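PDB 3K7Y: aspartate aminotransferase from Plasmodium falciparum, which probably catalyses the pyridoxal-phosphate-dependent transfer of the amino group of L-aspartate to 2-oxoglutarate, giving oxaloacetate and L-glutamate. Local coordinates for residues N72-F77 / I296-L301; T124-N129 / K147-F152; N166-I171 / K206-I211. All coordinates share one frame; numbering follows the deposited sequence.

Interaction 1 (N72-F77 / I296-L301); sequences NGTEDF and ILCQLL
Cys298 and Phe77 form the centre of this contact, where helix 291-302 meets the N-terminal end of helix 75-86. Their CA atoms lie 5.8 Å apart, and the thiol does most of the touching. With SG anti to the carbonyl carbon of its own residue (chi1 -59°), the sulfur is brought against the main chain at Phe77, 3.8 Å from Phe77 N. From there it also reaches the first carbons of two successive side chains: SG is 4.2 Å from Phe77 CB and 4.1 Å from Asp76 CB. Relative to the Phe77 ring, the sulfur lies at the edge, close to the ring plane.

The second kind of contact is apolar. Phe77 carries CG anti to its backbone N (chi1 -166°), and its ring atom CE1 meets Leu297 on the flank of the other helix. CE1 is 4.2 Å from Leu297 CB and equally far from Leu297 CD1, so a single ring corner rests against both the root and one methyl of the leucine. Leu297 packs further on Thr81 and on Phe247.

Polar groups add little between the two segments, which share no hydrogen bond. Thr74 OG1 comes within 4.3 Å of Cys298 SG, but its hydrogen-bonding partner is Asn294 ND2, one turn earlier on helix 291-302.

The contact joins two helices of the aminotransferase fold outside the cofactor site itself, with the Leu297 side chain about 10 Å from a bound pyridoxal phosphate. Cohesion comes from van der Waals contact of a thiol with the main chain at Phe77, and of a phenyl ring with a leucine, over a modest 174 Å² of buried surface. Such a contact is weakly directional; a directional link between the same two elements is supplied next to it by the Thr74-Asn294 pair.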
# COMPACT_ATOMS: atom_id res chain seq x y z
N ASN A 72 -1.69 8.71 8.49
CA ASN A 72 -1.67 7.25 8.52
C ASN A 72 -2.96 6.69 9.08
O ASN A 72 -2.96 5.63 9.73
CB ASN A 72 -0.45 6.75 9.27
CG ASN A 72 0.81 6.84 8.45
OD1 ASN A 72 1.88 7.14 8.98
ND2 ASN A 72 0.71 6.58 7.15
N GLY A 73 -4.03 7.42 8.80
CA GLY A 73 -5.35 7.12 9.32
C GLY A 73 -6.04 8.40 9.75
O GLY A 73 -5.44 9.48 9.72
N THR A 74 -7.31 8.27 10.15
CA THR A 74 -8.11 9.39 10.63
C THR A 74 -8.17 9.34 12.15
O THR A 74 -7.44 8.58 12.78
CB THR A 74 -9.57 9.32 10.12
OG1 THR A 74 -9.66 8.45 8.99
CG2 THR A 74 -10.08 10.70 9.73
N GLU A 75 -9.04 10.16 12.72
CA GLU A 75 -9.36 10.15 14.14
C GLU A 75 -10.56 9.23 14.42
O GLU A 75 -10.58 8.53 15.43
CB GLU A 75 -9.62 11.58 14.62
CG GLU A 75 -10.37 12.48 13.60
CD GLU A 75 -9.50 13.01 12.45
OE1 GLU A 75 -10.06 13.28 11.36
OE2 GLU A 75 -8.26 13.17 12.62
N ASP A 76 -11.54 9.25 13.52
CA ASP A 76 -12.69 8.33 13.56
C ASP A 76 -12.26 6.90 13.28
O ASP A 76 -12.70 5.97 13.97
CB ASP A 76 -13.74 8.71 12.51
CG ASP A 76 -14.25 10.11 12.68
OD1 ASP A 76 -14.22 10.87 11.69
OD2 ASP A 76 -14.67 10.46 13.81
N PHE A 77 -11.42 6.72 12.26
CA PHE A 77 -10.85 5.41 11.94
C PHE A 77 -10.20 4.79 13.17
O PHE A 77 -10.51 3.67 13.55
CB PHE A 77 -9.82 5.51 10.81
CG PHE A 77 -9.44 4.19 10.22
CD1 PHE A 77 -10.03 3.75 9.04
CD2 PHE A 77 -8.52 3.36 10.84
CE1 PHE A 77 -9.71 2.52 8.48
CE2 PHE A 77 -8.18 2.13 10.29
CZ PHE A 77 -8.78 1.71 9.11
N ILE A 296 -14.96 4.64 3.38
CA ILE A 296 -15.93 3.52 3.37
C ILE A 296 -16.11 2.93 4.75
O ILE A 296 -17.23 2.64 5.16
CB ILE A 296 -15.51 2.35 2.44
CG1 ILE A 296 -15.02 2.86 1.08
CG2 ILE A 296 -16.64 1.32 2.28
CD1 ILE A 296 -16.03 3.71 0.29
N LEU A 297 -15.00 2.76 5.47
CA LEU A 297 -15.01 2.14 6.79
C LEU A 297 -15.67 2.98 7.88
O LEU A 297 -16.56 2.51 8.59
CB LEU A 297 -13.59 1.76 7.20
CG LEU A 297 -13.58 0.35 7.80
CD1 LEU A 297 -12.38 -0.44 7.28
CD2 LEU A 297 -13.66 0.37 9.33
N CYS A 298 -15.22 4.22 8.01
CA CYS A 298 -15.85 5.17 8.92
C CYS A 298 -17.37 5.28 8.73
O CYS A 298 -18.11 5.22 9.70
CB CYS A 298 -15.21 6.54 8.77
SG CYS A 298 -13.48 6.49 9.11
N GLN A 299 -17.81 5.43 7.47
CA GLN A 299 -19.22 5.57 7.15
C GLN A 299 -20.06 4.41 7.67
O GLN A 299 -21.03 4.62 8.40
CB GLN A 299 -19.41 5.73 5.64
CG GLN A 299 -20.65 6.54 5.25
CD GLN A 299 -20.37 8.04 5.12
OE1 GLN A 299 -19.81 8.66 6.03
NE2 GLN A 299 -20.76 8.62 3.99
N LEU A 300 -19.69 3.18 7.28
CA LEU A 300 -20.36 1.97 7.77
C LEU A 300 -20.36 1.94 9.30
O LEU A 300 -21.41 2.05 9.94
CB LEU A 300 -19.69 0.70 7.22
CG LEU A 300 -20.31 -0.65 7.64
CD1 LEU A 300 -20.13 -1.70 6.55
CD2 LEU A 300 -19.74 -1.19 8.96
N LEU A 301 -19.16 1.82 9.86
CA LEU A 301 -18.99 1.60 11.28
C LEU A 301 -19.60 2.72 12.15
O LEU A 301 -20.07 2.45 13.25
CB LEU A 301 -17.51 1.44 11.59
CG LEU A 301 -17.16 0.25 12.47
CD1 LEU A 301 -15.68 -0.11 12.28
CD2 LEU A 301 -17.52 0.51 13.96

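Interaction 2 (T124-N129 / K147-F152); sequences TLYVTN and KYINFF
Lys147, Asn129 and Ile149 bury the greatest areas where strands 124-128 and 145-153 run parallel. Lys147 is gripped through its backbone: its N donates to Leu125 O over 3.0 Å in an almost straight bond (179° at the hydrogen), and its O accepts from Val127 N. Its aliphatic chain runs beside the Tyr126 ring, both side chains pointing the same way, with Lys147 CD 3.7 Å from Tyr126 CE1. A bend at chi4 (-47°) then turns NZ away from the neighbouring strand.

Ile149 lies on the same face of the sheet, with Tyr126, Lys147 and Thr128. Its N binds Val127 O at 2.9 Å, and its CD1 touches Tyr126 CB at 4.0 Å. On the other face Val127 CG1 packs against Tyr148 CD1 at 3.9 Å.

Asn129 continues the pairing beyond the strand, donating from N to Ile149 O at 2.7 Å. Its ND2 lies 4.0 Å from Tyr148 CD1, the side chains crossing obliquely with amide and ring planes 60° apart. Asn129 O accepts from Phe152 N over 3.2 Å, one residue later than regular parallel alternation would require, which fits the break in strand 145-153. Beside this irregularity Thr128 OG1 lies over one face of the Phe151 ring, while its hydrogen bond goes to Tyr184 OH.

The two strands flank helix 133-140 in sequence as a beta-alpha-beta unit, and the first leads toward Tyr132, which binds pyridoxal phosphate. Five backbone hydrogen bonds fix the register, whereas the side chains contribute chiefly apolar contact: lysine methylenes against tyrosine, and isoleucine and valine against their neighbours.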
# COMPACT_ATOMS: atom_id res chain seq x y z
N THR A 124 14.38 -12.60 16.98
CA THR A 124 13.75 -13.91 16.96
C THR A 124 12.27 -13.72 17.14
O THR A 124 11.85 -12.92 17.98
CB THR A 124 14.26 -14.72 18.15
OG1 THR A 124 14.64 -13.81 19.20
CG2 THR A 124 15.48 -15.55 17.78
N LEU A 125 11.47 -14.46 16.37
CA LEU A 125 9.99 -14.43 16.47
C LEU A 125 9.45 -15.83 16.57
O LEU A 125 9.83 -16.70 15.79
CB LEU A 125 9.35 -13.75 15.27
CG LEU A 125 9.49 -12.23 15.13
CD1 LEU A 125 9.83 -11.90 13.72
CD2 LEU A 125 8.25 -11.48 15.56
N TYR A 126 8.57 -16.04 17.54
CA TYR A 126 7.89 -17.31 17.68
C TYR A 126 6.54 -17.32 16.98
O TYR A 126 5.78 -16.33 16.99
CB TYR A 126 7.76 -17.69 19.15
CG TYR A 126 9.12 -17.93 19.77
CD1 TYR A 126 9.78 -19.16 19.62
CD2 TYR A 126 9.74 -16.93 20.49
CE1 TYR A 126 11.03 -19.37 20.18
CE2 TYR A 126 10.99 -17.13 21.05
CZ TYR A 126 11.63 -18.34 20.90
OH TYR A 126 12.88 -18.48 21.46
N VAL A 127 6.25 -18.46 16.35
CA VAL A 127 5.04 -18.62 15.59
C VAL A 127 4.44 -19.98 15.98
O VAL A 127 5.19 -20.90 16.29
CB VAL A 127 5.37 -18.47 14.08
CG1 VAL A 127 5.57 -19.79 13.41
CG2 VAL A 127 4.29 -17.71 13.39
N THR A 128 3.12 -20.11 16.04
CA THR A 128 2.55 -21.40 16.50
C THR A 128 2.52 -22.39 15.34
O THR A 128 2.24 -22.00 14.21
CB THR A 128 1.13 -21.29 17.17
OG1 THR A 128 0.18 -20.70 16.26
CG2 THR A 128 1.17 -20.47 18.44
N ASN A 129 2.81 -23.65 15.60
CA ASN A 129 2.82 -24.63 14.53
C ASN A 129 1.47 -25.30 14.33
O ASN A 129 0.87 -25.73 15.31
CB ASN A 129 3.89 -25.69 14.74
CG ASN A 129 3.81 -26.78 13.70
OD1 ASN A 129 2.95 -27.66 13.79
ND2 ASN A 129 4.67 -26.73 12.70
N LYS A 147 11.15 -19.29 14.88
CA LYS A 147 11.02 -20.49 15.68
C LYS A 147 9.57 -20.87 15.89
O LYS A 147 8.69 -19.99 15.90
CB LYS A 147 11.76 -20.33 17.00
CG LYS A 147 13.26 -20.27 16.81
CD LYS A 147 13.99 -19.88 18.07
CE LYS A 147 15.46 -20.08 17.86
NZ LYS A 147 15.70 -21.42 17.24
N TYR A 148 9.32 -22.18 16.05
CA TYR A 148 7.97 -22.73 16.11
C TYR A 148 7.61 -23.24 17.48
O TYR A 148 8.39 -23.96 18.08
CB TYR A 148 7.80 -23.88 15.11
CG TYR A 148 8.01 -23.48 13.67
CD1 TYR A 148 6.94 -23.41 12.78
CD2 TYR A 148 9.29 -23.17 13.20
CE1 TYR A 148 7.14 -23.04 11.45
CE2 TYR A 148 9.50 -22.81 11.89
CZ TYR A 148 8.43 -22.74 11.01
OH TYR A 148 8.68 -22.37 9.71
N ILE A 149 6.42 -22.87 17.95
CA ILE A 149 5.82 -23.39 19.18
C ILE A 149 4.81 -24.50 18.84
O ILE A 149 4.02 -24.35 17.89
CB ILE A 149 5.08 -22.26 19.95
CG1 ILE A 149 6.08 -21.30 20.59
CG2 ILE A 149 4.18 -22.80 21.05
CD1 ILE A 149 5.40 -20.14 21.34
N ASN A 150 4.83 -25.60 19.61
CA ASN A 150 3.83 -26.68 19.52
C ASN A 150 2.45 -26.10 19.58
O ASN A 150 2.20 -25.17 20.33
CB ASN A 150 3.92 -27.62 20.72
CG ASN A 150 5.15 -28.47 20.72
OD1 ASN A 150 5.27 -29.41 19.94
ND2 ASN A 150 6.07 -28.18 21.63
N PHE A 151 1.52 -26.67 18.83
CA PHE A 151 0.16 -26.16 18.90
C PHE A 151 -0.88 -27.20 18.54
O PHE A 151 -1.39 -27.91 19.40
CB PHE A 151 0.02 -24.93 18.01
CG PHE A 151 -1.22 -24.15 18.27
CD1 PHE A 151 -1.34 -23.38 19.41
CD2 PHE A 151 -2.27 -24.16 17.36
CE1 PHE A 151 -2.49 -22.64 19.66
CE2 PHE A 151 -3.43 -23.44 17.59
CZ PHE A 151 -3.54 -22.68 18.75
N PHE A 152 -1.20 -27.28 17.26
CA PHE A 152 -2.21 -28.17 16.75
C PHE A 152 -1.74 -29.60 16.95
O PHE A 152 -0.57 -29.91 16.70
CB PHE A 152 -2.39 -27.85 15.28
CG PHE A 152 -3.41 -28.67 14.62
CD1 PHE A 152 -4.74 -28.40 14.79
CD2 PHE A 152 -3.04 -29.69 13.78
CE1 PHE A 152 -5.71 -29.16 14.16
CE2 PHE A 152 -3.98 -30.45 13.14
CZ PHE A 152 -5.33 -30.19 13.34

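Interaction 3 (N166-I171 / K206-I211); sequences NDLRNI and KKHVII
The His208 imidazole overlaps Ile171, whose CG1 and CD1 sit off the ring plane, beneath the NE2-CE1 side of the ring. NE2 is 3.5 Å from Ile171 CG1, and CE1 is 3.6 Å from Ile171 CD1. CG1 of the isoleucine sits between its own backbone N and carbonyl carbon (chi1 58°), and the near-extended second torsion carries CD1 onward under the ring, the two side chains crossing at a slant. Lys206, two residues before the histidine, lays its CB over the centre of the opposite face, 3.5 Å above the plane.

The edge of the histidine faces backbone oxygens. His208 NE2 donates to Ile171 O in a weak bond, 3.3 Å long but fairly straight at 165°, and Leu168 O also lies in the ring plane, nearest to CE1. Leu168 adds a methyl, with CD1 4.1 Å from His208 ND1.

Lys206 itself bends at three torsions, bringing its ammonium group to the C-terminal end of helix 161-170. NZ makes a weak hydrogen bond of 3.3 Å to Arg169 O, while its stronger partner is Pro172 O, just beyond the segment. A positive charge among these carbonyls would be expected to interact favourably with the helix dipole.

In the fold, the contact joins the end of helix 161-170 to the turn between helix 193-206 and strand 209-214, where Lys207 takes positive phi. Leu168 and Ile171 pack on Ile149 of strand 145-153, and Ile171 also touches Val177. Strand 209-214 runs between strands 176-179 and 241-246, with Val209 touching Asp2 of the second subunit.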
# COMPACT_ATOMS: atom_id res chain seq x y z
N ASN A 166 3.58 -25.45 27.59
CA ASN A 166 4.95 -25.86 27.87
C ASN A 166 6.00 -24.97 27.22
O ASN A 166 6.85 -24.41 27.91
CB ASN A 166 5.17 -27.28 27.38
CG ASN A 166 5.28 -28.24 28.49
OD1 ASN A 166 4.74 -28.00 29.58
ND2 ASN A 166 5.99 -29.33 28.25
N ASP A 167 5.93 -24.88 25.89
CA ASP A 167 6.84 -24.07 25.11
C ASP A 167 6.67 -22.63 25.51
O ASP A 167 7.64 -21.91 25.74
CB ASP A 167 6.56 -24.21 23.62
CG ASP A 167 6.71 -25.64 23.13
OD1 ASP A 167 6.18 -25.92 22.03
OD2 ASP A 167 7.37 -26.47 23.81
N LEU A 168 5.41 -22.22 25.64
CA LEU A 168 5.11 -20.89 26.13
C LEU A 168 5.81 -20.58 27.46
O LEU A 168 5.96 -19.42 27.82
CB LEU A 168 3.60 -20.72 26.27
CG LEU A 168 3.08 -19.30 26.00
CD1 LEU A 168 3.77 -18.65 24.80
CD2 LEU A 168 1.57 -19.35 25.77
N ARG A 169 6.25 -21.63 28.16
CA ARG A 169 6.90 -21.49 29.45
C ARG A 169 8.44 -21.57 29.42
O ARG A 169 9.09 -21.06 30.32
CB ARG A 169 6.36 -22.52 30.45
CG ARG A 169 5.17 -22.06 31.27
CD ARG A 169 4.96 -22.97 32.48
NE ARG A 169 3.76 -22.64 33.27
CZ ARG A 169 3.69 -21.69 34.21
NH1 ARG A 169 4.74 -20.93 34.50
NH2 ARG A 169 2.55 -21.49 34.87
N ASN A 170 9.02 -22.20 28.41
CA ASN A 170 10.48 -22.28 28.39
C ASN A 170 11.16 -21.60 27.20
O ASN A 170 12.35 -21.79 26.96
CB ASN A 170 10.98 -23.72 28.59
CG ASN A 170 9.91 -24.76 28.30
OD1 ASN A 170 9.29 -25.30 29.22
ND2 ASN A 170 9.67 -25.03 27.01
N ILE A 171 10.39 -20.81 26.47
CA ILE A 171 10.93 -19.99 25.40
C ILE A 171 11.43 -18.68 25.99
O ILE A 171 10.63 -17.88 26.47
CB ILE A 171 9.86 -19.70 24.31
CG1 ILE A 171 8.63 -18.99 24.91
CG2 ILE A 171 9.48 -20.99 23.57
CD1 ILE A 171 7.79 -18.23 23.91
N LYS A 206 6.46 -14.35 32.27
CA LYS A 206 7.54 -14.31 31.28
C LYS A 206 7.64 -12.97 30.54
O LYS A 206 8.56 -12.75 29.73
CB LYS A 206 7.36 -15.44 30.26
CG LYS A 206 7.11 -16.81 30.86
CD LYS A 206 8.09 -17.81 30.33
CE LYS A 206 9.30 -17.85 31.22
NZ LYS A 206 10.52 -18.04 30.41
N LYS A 207 6.67 -12.09 30.81
CA LYS A 207 6.62 -10.74 30.23
C LYS A 207 6.67 -10.72 28.69
O LYS A 207 6.97 -9.68 28.09
CB LYS A 207 7.71 -9.85 30.86
CG LYS A 207 7.59 -9.69 32.38
CD LYS A 207 8.94 -9.36 33.05
CE LYS A 207 9.84 -10.61 33.19
NZ LYS A 207 11.29 -10.32 33.49
N HIS A 208 6.33 -11.84 28.07
CA HIS A 208 6.29 -11.97 26.61
C HIS A 208 5.61 -10.80 25.92
O HIS A 208 4.77 -10.11 26.51
CB HIS A 208 5.58 -13.25 26.19
CG HIS A 208 6.36 -14.50 26.47
ND1 HIS A 208 5.75 -15.69 26.80
CD2 HIS A 208 7.69 -14.75 26.45
CE1 HIS A 208 6.67 -16.62 26.97
NE2 HIS A 208 7.86 -16.07 26.77
N VAL A 209 5.97 -10.60 24.66
CA VAL A 209 5.36 -9.58 23.84
C VAL A 209 4.49 -10.27 22.81
O VAL A 209 4.99 -11.04 21.97
CB VAL A 209 6.42 -8.74 23.14
CG1 VAL A 209 5.78 -7.86 22.06
CG2 VAL A 209 7.17 -7.90 24.17
N ILE A 210 3.19 -9.99 22.87
CA ILE A 210 2.24 -10.69 22.01
C ILE A 210 1.70 -9.84 20.83
O ILE A 210 1.44 -8.64 20.95
CB ILE A 210 1.09 -11.33 22.85
CG1 ILE A 210 1.66 -12.30 23.90
CG2 ILE A 210 0.08 -12.03 21.95
CD1 ILE A 210 2.36 -13.55 23.36
N ILE A 211 1.59 -10.48 19.67
CA ILE A 211 1.02 -9.85 18.50
C ILE A 211 -0.14 -10.72 18.10
O ILE A 211 0.06 -11.88 17.75
CB ILE A 211 2.03 -9.78 17.30
CG1 ILE A 211 3.20 -8.81 17.59
CG2 ILE A 211 1.30 -9.39 16.00
CD1 ILE A 211 4.32 -9.40 18.44

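Overall arrangement
Interactions 2 and 3 are neighbours, their centres about 10 Å apart, and both reach the large mixed sheet. They touch directly: Ile149 CD1 lies 4.0 Å from Ile171 CD1, Tyr126 CE1 meets Ile171 CG2 at 4.1 Å, and Asp167 OD1 accepts a hydrogen bond from Asn150 N. Interaction 1 stands apart, its centre about 34 Å from those of the other two, although both are nested in the chain loop that it closes. The side chains of Leu297 in interaction 1 and Val127 in interaction 2 are each about 10 Å from a bound pyridoxal phosphate, whereas interaction 3 lies away from the residues that bind the cofactor, such as Lys249.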